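Local coordinates for putative hydrolase (Chloroflexus aurantiacus J-10-fl, PDB 3CMN), which is thought to act as a hydrolase, probably a metallopeptidase of the zincin type, and is seen here in its apo form, at residues F77-W82 with E160-R165; L139-L144 with G153-F158; D174-L179 with L279-N284; F190-Y195 with A259-I264. All coordinates share one frame; numbering follows the deposited sequence.

Interaction 1. Residues F77-W82 with E160-R165; sequences FDRREW and EPNIAR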
loop_
_atom_site.group_PDB
_atom_site.type_symbol
_atom_site.label_atom_id
_atom_site.label_comp_id
_atom_site.label_asym_id
_atom_site.label_seq_id
_atom_site.Cartn_x
_atom_site.Cartn_y
_atom_site.Cartn_z
ATOM N N PHE A 77 -11.088 9.697 -7.723
ATOM C CA PHE A 77 -11.570 8.677 -8.652
ATOM C C PHE A 77 -12.889 8.042 -8.227
ATOM O O PHE A 77 -13.235 8.016 -7.049
ATOM C CB PHE A 77 -10.567 7.506 -8.771
ATOM C CG PHE A 77 -9.321 7.789 -9.586
ATOM C CD1 PHE A 77 -8.285 6.850 -9.593
ATOM C CD2 PHE A 77 -9.177 8.945 -10.345
ATOM C CE1 PHE A 77 -7.124 7.044 -10.332
ATOM C CE2 PHE A 77 -8.018 9.161 -11.096
ATOM C CZ PHE A 77 -6.982 8.203 -11.089
ATOM N N ASP A 78 -13.613 7.522 -9.215
ATOM C CA ASP A 78 -14.824 6.752 -8.956
ATOM C C ASP A 78 -14.240 5.375 -9.307
ATOM O O ASP A 78 -13.052 5.281 -9.646
ATOM C CB ASP A 78 -15.966 7.110 -9.911
ATOM C CG ASP A 78 -15.733 6.601 -11.314
ATOM O OD1 ASP A 78 -14.862 7.148 -12.005
ATOM O OD2 ASP A 78 -16.414 5.636 -11.728
ATOM N N ARG A 79 -15.044 4.319 -9.248
ATOM C CA ARG A 79 -14.531 2.979 -9.535
ATOM C C ARG A 79 -14.111 2.769 -10.986
ATOM O O ARG A 79 -13.173 2.027 -11.262
ATOM C CB ARG A 79 -15.564 1.924 -9.130
ATOM C CG ARG A 79 -15.848 1.924 -7.637
ATOM C CD ARG A 79 -16.941 0.951 -7.270
ATOM N NE ARG A 79 -17.291 1.079 -5.861
ATOM C CZ ARG A 79 -18.418 0.620 -5.331
ATOM N NH1 ARG A 79 -19.303 0.007 -6.100
ATOM N NH2 ARG A 79 -18.657 0.781 -4.042
ATOM N N ARG A 80 -14.798 3.430 -11.909
ATOM C CA ARG A 80 -14.473 3.296 -13.317
ATOM C C ARG A 80 -13.113 3.931 -13.606
ATOM O O ARG A 80 -12.279 3.357 -14.316
ATOM C CB ARG A 80 -15.551 3.957 -14.172
ATOM C CG ARG A 80 -15.305 3.825 -15.656
ATOM C CD ARG A 80 -16.405 4.473 -16.461
ATOM N NE ARG A 80 -16.308 4.087 -17.866
ATOM C CZ ARG A 80 -15.509 4.661 -18.760
ATOM N NH1 ARG A 80 -14.720 5.674 -18.417
ATOM N NH2 ARG A 80 -15.499 4.207 -20.005
ATOM N N GLU A 81 -12.892 5.120 -13.057
ATOM C CA GLU A 81 -11.622 5.800 -13.263
ATOM C C GLU A 81 -10.492 5.027 -12.599
ATOM O O GLU A 81 -9.388 4.957 -13.132
ATOM C CB GLU A 81 -11.686 7.227 -12.728
ATOM C CG GLU A 81 -12.707 8.087 -13.454
ATOM C CD GLU A 81 -12.871 9.449 -12.824
ATOM O OE1 GLU A 81 -13.014 9.512 -11.578
ATOM O OE2 GLU A 81 -12.866 10.454 -13.567
ATOM N N TRP A 82 -10.762 4.433 -11.445
ATOM C CA TRP A 82 -9.720 3.666 -10.792
ATOM C C TRP A 82 -9.284 2.527 -11.718
ATOM O O TRP A 82 -8.090 2.259 -11.866
ATOM C CB TRP A 82 -10.204 3.097 -9.453
ATOM C CG TRP A 82 -9.143 2.302 -8.762
ATOM C CD1 TRP A 82 -8.086 2.790 -8.047
ATOM C CD2 TRP A 82 -8.985 0.878 -8.794
ATOM N NE1 TRP A 82 -7.280 1.756 -7.636
ATOM C CE2 TRP A 82 -7.805 0.572 -8.080
ATOM C CE3 TRP A 82 -9.725 -0.171 -9.358
ATOM C CZ2 TRP A 82 -7.343 -0.743 -7.913
ATOM C CZ3 TRP A 82 -9.271 -1.480 -9.194
ATOM C CH2 TRP A 82 -8.085 -1.752 -8.475
ATOM N N GLU A 160 -12.984 8.259 -3.707
ATOM C CA GLU A 160 -13.922 8.869 -2.773
ATOM C C GLU A 160 -15.150 7.989 -2.574
ATOM O O GLU A 160 -15.655 7.949 -1.428
ATOM C CB GLU A 160 -14.334 10.260 -3.258
ATOM C CG GLU A 160 -14.367 11.315 -2.163
ATOM C CD GLU A 160 -15.630 11.247 -1.326
ATOM O OE1 GLU A 160 -16.705 10.970 -1.897
ATOM O OE2 GLU A 160 -15.543 11.471 -0.101
ATOM N N PRO A 161 -15.725 7.369 -3.589
ATOM C CA PRO A 161 -16.934 6.568 -3.375
ATOM C C PRO A 161 -16.766 5.496 -2.312
ATOM O O PRO A 161 -17.621 5.348 -1.442
ATOM C CB PRO A 161 -17.218 5.987 -4.760
ATOM C CG PRO A 161 -16.714 7.070 -5.691
ATOM C CD PRO A 161 -15.403 7.473 -5.028
ATOM N N ASN A 162 -15.663 4.751 -2.379
ATOM C CA ASN A 162 -15.414 3.694 -1.401
ATOM C C ASN A 162 -15.027 4.299 -0.054
ATOM O O ASN A 162 -15.348 3.749 0.998
ATOM C CB ASN A 162 -14.317 2.740 -1.891
ATOM C CG ASN A 162 -14.652 2.106 -3.228
ATOM O OD1 ASN A 162 -15.769 2.254 -3.731
ATOM N ND2 ASN A 162 -13.684 1.400 -3.817
ATOM N N ILE A 163 -14.338 5.431 -0.098
ATOM C CA ILE A 163 -13.939 6.136 1.115
ATOM C C ILE A 163 -15.207 6.594 1.860
ATOM O O ILE A 163 -15.316 6.441 3.073
ATOM C CB ILE A 163 -13.058 7.379 0.778
ATOM C CG1 ILE A 163 -11.756 6.927 0.111
ATOM C CG2 ILE A 163 -12.754 8.172 2.043
ATOM C CD1 ILE A 163 -10.804 8.047 -0.265
ATOM N N ALA A 164 -16.161 7.144 1.110
ATOM C CA ALA A 164 -17.420 7.621 1.672
ATOM C C ALA A 164 -18.229 6.463 2.264
ATOM O O ALA A 164 -18.835 6.601 3.325
ATOM C CB ALA A 164 -18.235 8.335 0.597
ATOM N N ARG A 165 -18.232 5.323 1.584
ATOM C CA ARG A 165 -18.970 4.168 2.064
ATOM C C ARG A 165 -18.383 3.580 3.343
ATOM O O ARG A 165 -19.126 3.109 4.201
ATOM C CB ARG A 165 -19.034 3.101 0.978
ATOM C CG ARG A 165 -20.021 3.441 -0.104
ATOM C CD ARG A 165 -19.817 2.608 -1.358
ATOM N NE ARG A 165 -20.846 2.922 -2.345
ATOM C CZ ARG A 165 -21.050 4.136 -2.854
ATOM N NH1 ARG A 165 -20.293 5.161 -2.477
ATOM N NH2 ARG A 165 -22.030 4.328 -3.724
#

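Interaction 2. Residues L139-L144 with G153-F158; sequences LGQYDL and GGSLYF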
loop_
_atom_site.group_PDB
_atom_site.type_symbol
_atom_site.label_atom_id
_atom_site.label_comp_id
_atom_site.label_asym_id
_atom_site.label_seq_id
_atom_site.Cartn_x
_atom_site.Cartn_y
_atom_site.Cartn_z
ATOM N N LEU A 139 -9.371 2.045 -1.568
ATOM C CA LEU A 139 -9.620 3.394 -1.096
ATOM C C LEU A 139 -8.659 4.413 -1.692
ATOM O O LEU A 139 -9.044 5.547 -1.941
ATOM C CB LEU A 139 -9.550 3.422 0.435
ATOM C CG LEU A 139 -10.800 3.202 1.318
ATOM C CD1 LEU A 139 -11.897 2.417 0.616
ATOM C CD2 LEU A 139 -10.345 2.502 2.597
ATOM N N GLY A 140 -7.422 4.005 -1.944
ATOM C CA GLY A 140 -6.455 4.934 -2.506
ATOM C C GLY A 140 -5.211 4.344 -3.154
ATOM O O GLY A 140 -5.093 3.138 -3.345
ATOM N N GLN A 141 -4.271 5.227 -3.472
ATOM C CA GLN A 141 -3.020 4.883 -4.133
ATOM C C GLN A 141 -2.198 3.672 -3.697
ATOM O O GLN A 141 -1.779 2.875 -4.537
ATOM C CB GLN A 141 -2.094 6.098 -4.124
ATOM C CG GLN A 141 -2.451 7.158 -5.139
ATOM C CD GLN A 141 -1.350 7.382 -6.163
ATOM O OE1 GLN A 141 -1.526 8.128 -7.114
ATOM N NE2 GLN A 141 -0.212 6.736 -5.967
ATOM N N TYR A 142 -1.952 3.528 -2.404
ATOM C CA TYR A 142 -1.104 2.436 -1.936
ATOM C C TYR A 142 -1.770 1.269 -1.228
ATOM O O TYR A 142 -1.228 0.733 -0.269
ATOM C CB TYR A 142 0.004 3.017 -1.045
ATOM C CG TYR A 142 0.869 4.034 -1.773
ATOM C CD1 TYR A 142 0.482 5.372 -1.873
ATOM C CD2 TYR A 142 2.029 3.634 -2.439
ATOM C CE1 TYR A 142 1.227 6.284 -2.629
ATOM C CE2 TYR A 142 2.779 4.529 -3.192
ATOM C CZ TYR A 142 2.375 5.848 -3.289
ATOM O OH TYR A 142 3.108 6.707 -4.077
ATOM N N ASP A 143 -2.937 0.856 -1.700
ATOM C CA ASP A 143 -3.628 -0.254 -1.058
ATOM C C ASP A 143 -3.099 -1.585 -1.546
ATOM O O ASP A 143 -3.124 -2.586 -0.823
ATOM C CB ASP A 143 -5.130 -0.168 -1.321
ATOM C CG ASP A 143 -5.793 0.952 -0.538
ATOM O OD1 ASP A 143 -7.022 1.088 -0.647
ATOM O OD2 ASP A 143 -5.088 1.688 0.191
ATOM N N LEU A 144 -2.605 -1.584 -2.777
ATOM C CA LEU A 144 -2.074 -2.790 -3.386
ATOM C C LEU A 144 -0.577 -2.623 -3.651
ATOM O O LEU A 144 -0.167 -1.844 -4.502
ATOM C CB LEU A 144 -2.833 -3.068 -4.681
ATOM C CG LEU A 144 -4.363 -3.064 -4.532
ATOM C CD1 LEU A 144 -5.004 -3.245 -5.895
ATOM C CD2 LEU A 144 -4.799 -4.175 -3.577
ATOM N N GLY A 153 5.583 9.472 -9.361
ATOM C CA GLY A 153 5.324 10.374 -8.251
ATOM C C GLY A 153 4.720 11.710 -8.669
ATOM O O GLY A 153 4.430 11.930 -9.846
ATOM N N GLY A 154 4.510 12.593 -7.696
ATOM C CA GLY A 154 3.953 13.904 -7.985
ATOM C C GLY A 154 2.450 14.043 -7.826
ATOM O O GLY A 154 1.909 15.139 -7.974
ATOM N N SER A 155 1.762 12.948 -7.526
ATOM C CA SER A 155 0.314 13.010 -7.380
ATOM C C SER A 155 -0.239 11.892 -6.522
ATOM O O SER A 155 0.450 10.925 -6.243
ATOM C CB SER A 155 -0.340 12.940 -8.759
ATOM O OG SER A 155 -0.056 11.694 -9.369
ATOM N N LEU A 156 -1.489 12.040 -6.094
ATOM C CA LEU A 156 -2.162 11.021 -5.298
ATOM C C LEU A 156 -3.620 10.991 -5.721
ATOM O O LEU A 156 -4.175 12.016 -6.115
ATOM C CB LEU A 156 -2.072 11.344 -3.802
ATOM C CG LEU A 156 -0.732 11.106 -3.097
ATOM C CD1 LEU A 156 -0.810 11.622 -1.670
ATOM C CD2 LEU A 156 -0.405 9.615 -3.087
ATOM N N TYR A 157 -4.234 9.812 -5.671
ATOM C CA TYR A 157 -5.651 9.697 -6.014
ATOM C C TYR A 157 -6.387 9.064 -4.858
ATOM O O TYR A 157 -5.800 8.357 -4.044
ATOM C CB TYR A 157 -5.880 8.897 -7.315
ATOM C CG TYR A 157 -5.486 7.424 -7.293
ATOM C CD1 TYR A 157 -6.217 6.487 -6.550
ATOM C CD2 TYR A 157 -4.399 6.963 -8.052
ATOM C CE1 TYR A 157 -5.876 5.127 -6.561
ATOM C CE2 TYR A 157 -4.052 5.599 -8.072
ATOM C CZ TYR A 157 -4.791 4.690 -7.324
ATOM O OH TYR A 157 -4.436 3.355 -7.310
ATOM N N PHE A 158 -7.676 9.347 -4.784
ATOM C CA PHE A 158 -8.528 8.826 -3.734
ATOM C C PHE A 158 -9.795 8.337 -4.406
ATOM O O PHE A 158 -10.372 9.048 -5.219
ATOM C CB PHE A 158 -8.859 9.940 -2.725
ATOM C CG PHE A 158 -7.637 10.620 -2.148
ATOM C CD1 PHE A 158 -6.974 11.614 -2.854
ATOM C CD2 PHE A 158 -7.123 10.227 -0.912
ATOM C CE1 PHE A 158 -5.810 12.209 -2.340
ATOM C CE2 PHE A 158 -5.963 10.810 -0.387
ATOM C CZ PHE A 158 -5.305 11.805 -1.105
HETATM O O HOH W 1 -4.825 1.136 -5.117
#

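Interaction 3. Residues D174-L179 with L279-N284; sequences DEDFRL and LLPSFN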
loop_
_atom_site.group_PDB
_atom_site.type_symbol
_atom_site.label_atom_id
_atom_site.label_comp_id
_atom_site.label_asym_id
_atom_site.label_seq_id
_atom_site.Cartn_x
_atom_site.Cartn_y
_atom_site.Cartn_z
ATOM N N ASP A 174 -16.514 12.680 8.698
ATOM C CA ASP A 174 -16.163 12.971 7.318
ATOM C C ASP A 174 -14.747 13.536 7.245
ATOM O O ASP A 174 -13.876 12.986 6.581
ATOM C CB ASP A 174 -17.165 13.979 6.746
ATOM C CG ASP A 174 -16.834 14.416 5.329
ATOM O OD1 ASP A 174 -15.743 14.970 5.102
ATOM O OD2 ASP A 174 -17.684 14.220 4.434
ATOM N N GLU A 175 -14.525 14.643 7.936
ATOM C CA GLU A 175 -13.229 15.300 7.935
ATOM C C GLU A 175 -12.092 14.448 8.486
ATOM O O GLU A 175 -11.042 14.311 7.866
ATOM C CB GLU A 175 -13.319 16.598 8.737
ATOM C CG GLU A 175 -12.064 17.450 8.744
ATOM C CD GLU A 175 -11.820 18.173 7.430
ATOM O OE1 GLU A 175 -12.715 18.177 6.551
ATOM O OE2 GLU A 175 -10.721 18.754 7.280
ATOM N N ASP A 176 -12.298 13.882 9.664
ATOM C CA ASP A 176 -11.257 13.088 10.304
ATOM C C ASP A 176 -10.818 11.847 9.538
ATOM O O ASP A 176 -9.616 11.563 9.436
ATOM C CB ASP A 176 -11.696 12.717 11.720
ATOM C CG ASP A 176 -11.629 13.896 12.670
ATOM O OD1 ASP A 176 -11.709 15.054 12.203
ATOM O OD2 ASP A 176 -11.506 13.670 13.888
ATOM N N PHE A 177 -11.780 11.103 8.999
ATOM C CA PHE A 177 -11.441 9.904 8.253
ATOM C C PHE A 177 -10.662 10.216 6.976
ATOM O O PHE A 177 -9.699 9.530 6.649
ATOM C CB PHE A 177 -12.690 9.110 7.907
ATOM C CG PHE A 177 -12.400 7.818 7.210
ATOM C CD1 PHE A 177 -11.444 6.931 7.718
ATOM C CD2 PHE A 177 -13.083 7.475 6.053
ATOM C CE1 PHE A 177 -11.172 5.718 7.081
ATOM C CE2 PHE A 177 -12.825 6.268 5.403
ATOM C CZ PHE A 177 -11.862 5.386 5.923
ATOM N N ARG A 178 -11.065 11.258 6.258
ATOM C CA ARG A 178 -10.371 11.611 5.031
ATOM C C ARG A 178 -8.988 12.204 5.271
ATOM O O ARG A 178 -8.124 12.124 4.405
ATOM C CB ARG A 178 -11.244 12.539 4.182
ATOM C CG ARG A 178 -12.392 11.789 3.554
ATOM C CD ARG A 178 -13.303 12.701 2.789
ATOM N NE ARG A 178 -14.408 11.952 2.204
ATOM C CZ ARG A 178 -15.385 11.392 2.902
ATOM N NH1 ARG A 178 -15.408 11.493 4.225
ATOM N NH2 ARG A 178 -16.343 10.731 2.269
ATOM N N LEU A 179 -8.778 12.804 6.438
ATOM C CA LEU A 179 -7.463 13.337 6.759
ATOM C C LEU A 179 -6.622 12.130 7.151
ATOM O O LEU A 179 -5.436 12.063 6.852
ATOM C CB LEU A 179 -7.508 14.335 7.923
ATOM C CG LEU A 179 -6.118 14.804 8.395
ATOM C CD1 LEU A 179 -5.381 15.472 7.223
ATOM C CD2 LEU A 179 -6.247 15.767 9.574
ATOM N N LEU A 279 -3.412 15.506 15.248
ATOM C CA LEU A 279 -4.384 16.199 14.414
ATOM C C LEU A 279 -5.763 15.577 14.260
ATOM O O LEU A 279 -6.641 16.195 13.667
ATOM C CB LEU A 279 -3.796 16.452 13.023
ATOM C CG LEU A 279 -2.625 17.433 12.944
ATOM C CD1 LEU A 279 -2.341 17.764 11.488
ATOM C CD2 LEU A 279 -2.966 18.700 13.701
ATOM N N LEU A 280 -5.973 14.373 14.778
ATOM C CA LEU A 280 -7.286 13.742 14.646
ATOM C C LEU A 280 -7.941 13.422 15.990
ATOM O O LEU A 280 -7.590 12.439 16.642
ATOM C CB LEU A 280 -7.184 12.456 13.812
ATOM C CG LEU A 280 -6.619 12.603 12.394
ATOM C CD1 LEU A 280 -6.498 11.233 11.740
ATOM C CD2 LEU A 280 -7.518 13.533 11.580
ATOM N N PRO A 281 -8.905 14.254 16.421
ATOM C CA PRO A 281 -9.583 14.011 17.700
ATOM C C PRO A 281 -10.279 12.650 17.783
ATOM O O PRO A 281 -10.417 12.083 18.866
ATOM C CB PRO A 281 -10.554 15.196 17.819
ATOM C CG PRO A 281 -10.698 15.703 16.398
ATOM C CD PRO A 281 -9.317 15.545 15.846
ATOM N N SER A 282 -10.707 12.120 16.641
ATOM C CA SER A 282 -11.374 10.821 16.608
ATOM C C SER A 282 -10.391 9.699 16.294
ATOM O O SER A 282 -10.796 8.559 16.060
ATOM C CB SER A 282 -12.505 10.823 15.572
ATOM O OG SER A 282 -12.040 11.206 14.288
ATOM N N PHE A 283 -9.100 10.022 16.318
ATOM C CA PHE A 283 -8.046 9.058 16.021
ATOM C C PHE A 283 -8.249 7.682 16.654
ATOM O O PHE A 283 -8.242 6.666 15.956
ATOM C CB PHE A 283 -6.683 9.598 16.456
ATOM C CG PHE A 283 -5.520 8.829 15.885
ATOM C CD1 PHE A 283 -5.052 9.105 14.599
ATOM C CD2 PHE A 283 -4.907 7.812 16.618
ATOM C CE1 PHE A 283 -3.988 8.383 14.049
ATOM C CE2 PHE A 283 -3.842 7.080 16.081
ATOM C CZ PHE A 283 -3.382 7.368 14.795
ATOM N N ASN A 284 -8.410 7.642 17.971
ATOM C CA ASN A 284 -8.605 6.367 18.646
ATOM C C ASN A 284 -9.828 5.676 18.064
ATOM O O ASN A 284 -9.787 4.473 17.786
ATOM C CB ASN A 284 -8.765 6.574 20.154
ATOM C CG ASN A 284 -7.492 7.095 20.809
ATOM O OD1 ASN A 284 -6.432 6.475 20.718
ATOM N ND2 ASN A 284 -7.592 8.243 21.470
#

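Interaction 4. Residues F190-Y195 with A259-I264; sequences FEFEAY and ALMSLI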
loop_
_atom_site.group_PDB
_atom_site.type_symbol
_atom_site.label_atom_id
_atom_site.label_comp_id
_atom_site.label_asym_id
_atom_site.label_seq_id
_atom_site.Cartn_x
_atom_site.Cartn_y
_atom_site.Cartn_z
ATOM N N PHE A 190 5.948 8.500 0.759
ATOM C CA PHE A 190 7.282 8.760 1.277
ATOM C C PHE A 190 8.066 7.441 1.357
ATOM O O PHE A 190 9.185 7.349 0.868
ATOM C CB PHE A 190 7.197 9.396 2.676
ATOM C CG PHE A 190 7.182 10.911 2.669
ATOM C CD1 PHE A 190 6.043 11.616 2.278
ATOM C CD2 PHE A 190 8.321 11.630 3.037
ATOM C CE1 PHE A 190 6.035 13.008 2.246
ATOM C CE2 PHE A 190 8.328 13.039 3.010
ATOM C CZ PHE A 190 7.184 13.728 2.613
ATOM N N GLU A 191 7.462 6.423 1.968
ATOM C CA GLU A 191 8.103 5.124 2.127
ATOM C C GLU A 191 8.513 4.513 0.787
ATOM O O GLU A 191 9.542 3.843 0.695
ATOM C CB GLU A 191 7.180 4.155 2.865
ATOM C CG GLU A 191 6.748 4.624 4.247
ATOM C CD GLU A 191 5.842 3.622 4.936
ATOM O OE1 GLU A 191 6.351 2.623 5.479
ATOM O OE2 GLU A 191 4.611 3.829 4.919
ATOM N N PHE A 192 7.715 4.753 -0.249
ATOM C CA PHE A 192 8.015 4.217 -1.571
ATOM C C PHE A 192 8.857 5.114 -2.453
ATOM O O PHE A 192 9.495 4.625 -3.386
ATOM C CB PHE A 192 6.726 3.885 -2.341
ATOM C CG PHE A 192 6.111 2.568 -1.961
ATOM C CD1 PHE A 192 5.111 2.505 -1.004
ATOM C CD2 PHE A 192 6.557 1.386 -2.543
ATOM C CE1 PHE A 192 4.561 1.294 -0.626
ATOM C CE2 PHE A 192 6.010 0.157 -2.170
ATOM C CZ PHE A 192 5.009 0.115 -1.207
ATOM N N GLU A 193 8.872 6.413 -2.170
ATOM C CA GLU A 193 9.610 7.346 -3.012
ATOM C C GLU A 193 10.697 8.194 -2.362
ATOM O O GLU A 193 11.588 8.674 -3.053
ATOM C CB GLU A 193 8.609 8.257 -3.731
ATOM C CG GLU A 193 7.528 7.472 -4.472
ATOM C CD GLU A 193 6.336 8.325 -4.876
ATOM O OE1 GLU A 193 5.766 8.995 -3.991
ATOM O OE2 GLU A 193 5.962 8.324 -6.071
ATOM N N ALA A 194 10.640 8.387 -1.048
ATOM C CA ALA A 194 11.652 9.201 -0.376
ATOM C C ALA A 194 13.014 8.490 -0.319
ATOM O O ALA A 194 14.045 9.133 -0.161
ATOM C CB ALA A 194 11.176 9.575 1.034
ATOM N N TYR A 195 13.009 7.164 -0.436
ATOM C CA TYR A 195 14.230 6.367 -0.430
ATOM C C TYR A 195 14.244 5.697 -1.791
ATOM O O TYR A 195 13.542 4.729 -2.016
ATOM C CB TYR A 195 14.166 5.324 0.684
ATOM C CG TYR A 195 13.607 5.895 1.966
ATOM C CD1 TYR A 195 12.282 5.662 2.330
ATOM C CD2 TYR A 195 14.370 6.748 2.768
ATOM C CE1 TYR A 195 11.724 6.268 3.455
ATOM C CE2 TYR A 195 13.825 7.363 3.897
ATOM C CZ TYR A 195 12.494 7.119 4.233
ATOM O OH TYR A 195 11.923 7.729 5.337
ATOM N N ALA A 259 8.974 -9.382 4.541
ATOM C CA ALA A 259 9.545 -8.490 5.543
ATOM C C ALA A 259 9.479 -7.022 5.106
ATOM O O ALA A 259 9.289 -6.142 5.928
ATOM C CB ALA A 259 10.985 -8.900 5.856
ATOM N N LEU A 260 9.634 -6.758 3.813
ATOM C CA LEU A 260 9.561 -5.384 3.305
ATOM C C LEU A 260 8.124 -4.864 3.453
ATOM O O LEU A 260 7.892 -3.784 3.978
ATOM C CB LEU A 260 9.985 -5.336 1.826
ATOM C CG LEU A 260 9.707 -4.032 1.051
ATOM C CD1 LEU A 260 10.617 -2.899 1.572
ATOM C CD2 LEU A 260 9.954 -4.252 -0.452
ATOM N N MET A 261 7.160 -5.647 2.987
ATOM C CA MET A 261 5.760 -5.258 3.085
ATOM C C MET A 261 5.385 -4.997 4.552
ATOM O O MET A 261 4.687 -4.036 4.866
ATOM C CB MET A 261 4.869 -6.348 2.462
ATOM C CG MET A 261 4.365 -6.020 1.048
ATOM S SD MET A 261 5.613 -5.467 -0.154
ATOM C CE MET A 261 5.427 -3.698 -0.052
ATOM N N SER A 262 5.881 -5.840 5.448
ATOM C CA SER A 262 5.611 -5.694 6.873
ATOM C C SER A 262 6.173 -4.392 7.463
ATOM O O SER A 262 5.481 -3.672 8.188
ATOM C CB SER A 262 6.183 -6.880 7.626
ATOM O OG SER A 262 5.931 -6.740 9.009
ATOM N N LEU A 263 7.429 -4.090 7.153
ATOM C CA LEU A 263 8.054 -2.869 7.646
ATOM C C LEU A 263 7.342 -1.633 7.085
ATOM O O LEU A 263 7.092 -0.655 7.797
ATOM C CB LEU A 263 9.525 -2.829 7.234
ATOM C CG LEU A 263 10.162 -1.520 7.685
ATOM C CD1 LEU A 263 10.579 -1.667 9.132
ATOM C CD2 LEU A 263 11.337 -1.170 6.815
ATOM N N ILE A 264 7.047 -1.672 5.792
ATOM C CA ILE A 264 6.358 -0.569 5.154
ATOM C C ILE A 264 5.042 -0.261 5.899
ATOM O O ILE A 264 4.740 0.911 6.152
ATOM C CB ILE A 264 6.096 -0.892 3.657
ATOM C CG1 ILE A 264 7.423 -0.797 2.885
ATOM C CG2 ILE A 264 5.056 0.050 3.080
ATOM C CD1 ILE A 264 7.308 -1.023 1.396
#

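Interaction 1. Residues F77-W82 with E160-R165
Arg79 and Asn162 make the polar part of this contact. The extended Arg79 side chain offers two nitrogens, side-on, to one oxygen. Its NE lies 2.9 Å from Asn162 OD1, with a fairly straight N-H...O angle of 163°, and uses a lone pair in the amide plane. Its NH2 donates to the same OD1 from above that plane, at 3.3 Å. The oxygen sits within the guanidinium plane, while the amide is turned 48° from it. Asn162 ND2 is held by backbone oxygens of Val138 and Ala135, which fixes the amide's rotation. Arg165 brings a like charge near, with Arg165 NE 3.5 Å from Arg79 NH2. Its own NH1 turns back to Pro161 O at 2.9 Å.

The van der Waals part is Pro161. Its CG lies 3.8 Å from Asp78 CA, and its CD packs against the carbonyl oxygen of Phe77, 3.0 Å from Phe77 O.

Within 77-82, Asp78 N-caps the helix. Asp78 OD2 accepts from Arg80 N at 2.7 Å, and Glu81 OE1 accepts from Asp78 N. Asp78 and Glu81 form a capping box.

The arrangement joins two beta-alpha connections: parallel strands 73-76 and 155-158 each run into a helix, and the first turns of the two helices meet.

Interaction 2. Residues L139-L144 with G153-F158
Ser155 O comes 3.5 Å from Gln141 OE1, a plain approach of two acceptors. Strand 155-158 belongs to a two-stranded parallel sheet with 73-76. A type I beta turn, Gly140 to Asp143, lies against it. Asp143 OD1 steadies the turn by accepting from Leu139 N and Gly140 N.

Leu156 CD2 meets the edge of the Tyr142 ring at CE1, 3.7 Å away, and also lies 3.8 Å from Gln141 CG.

Tyr157 covers the turn. Its CG stands between the backbone N and the carbonyl carbon (chi1 65°), and the ring then lies over Gln141. Gln141 CG makes a CH-pi contact 3.6 Å from the ring centroid, 16° off the normal. Phe77 stacks on the Tyr157 ring, and Trp82 meets it at a steep angle. An alanine here would probably leave Gln141 CG without its aromatic cover and open a gap between the turn and Phe77.

Phe158 has a single backbone bridge to Gly140. It points away from the turn; its side chain touches Thr182 and Glu185 of helix 174-193. Glu185 belongs to an HExxH sequence, consistent with a zincin-like site, though no metal is bound to its histidines here.

One water donates to Gly140 O at 2.7 Å and lies 3.1 Å from Tyr157 OH.

Interaction 3. Residues D174-L179 with L279-N284
The carboxylate of Asp176 is the flat group that crosses this contact, and Ser282 meets it at OD2. Ser282 OG donates to the anti lone pair of OD2, at 2.6 Å. Ser282 N arrives nearly along the C-O axis of the same oxygen, at 3.3 Å. Two other flat groups have edge partners within their own segments: Asp174 O lies in the plane of the Arg178 guanidinium, and Leu280 CD1 lies at the edge of the Phe283 ring.

A type I beta turn, Leu280 to Phe283, leads from helix 248-279 into helix 283-307 and packs on the first turns of helix 174-193. Ser282 holds the N-cap position of helix 283-307, but its OG, set between the backbone N and the carbonyl carbon (chi1 55°), bonds to Asp176 OD2 and makes no capping bond. Pro281 CG adds a contact 3.3 Å from Asp176 OD2.

Beside this polar pair lies a leucine patch. Leu179 CD2 is 4.3 Å from Leu279 CB. It presses harder on Leu280: the two CD2 methyls are 3.3 Å apart, tighter than usual van der Waals contact.

Interaction 4. Residues F190-Y195 with A259-I264
Glu191 and Ile264 form the tight part of this contact. Glu191 points toward helix 248-279, and its CD is anti to CA (chi2 -180°), which extends the chain toward the backbone of that helix. Its OE1 is modelled 2.4 Å from Ile264 O. That is very short for two oxygens, and the exact value is doubtful. Glu191 OE1 also lies 3.7 Å from Ile264 CG2, so the branched side chain packs beside the carboxyl group. An alanine in place of Glu191 would probably open a gap between the two helices and leave Ile264 O without its close polar neighbour.

Phe192 packs on Ile264, chiefly on CD1, with Phe192 CZ 3.7 Å from Ile264 CD1; its CE1 also nears CG2. The two side chains cross at about a right angle.

The loose part is at Met261. Its chain is bent, and its CE comes nearest Phe192, 4.0 Å from Phe192 CZ. This side does not open to solvent, for every touching residue is buried.

Phe202 of helix 197-210 touches Met261, and Ser148 of helix 145-148 touches Phe192. Trp340 lies against Glu191. The contact thus joins the C-terminal end of helix 174-193, which also carries the HExxH sequence, to the middle of helix 248-279.

Interactions 1 and 4 are buried, interaction 2 is partly buried, and interaction 3 is at the surface. Helix 174-193 serves two of them: its first turns take part in interaction 3 and its last turns in interaction 4, with centres about 24 Å apart. Interactions 1 and 2 touch directly, because Phe77 N, just past strand 73-76, probably bonds to Phe158 O. A salt bridge from Glu160 to Arg178 ties interaction 1 to interaction 3. Tyr142 and Phe192 bring interactions 2 and 4 together. The chemistry differs: side-chain hydrogen bonds cross interactions 1 and 3, interaction 2 relies on an aromatic face and a water, and interaction 4 is mainly apolar around one buried acid.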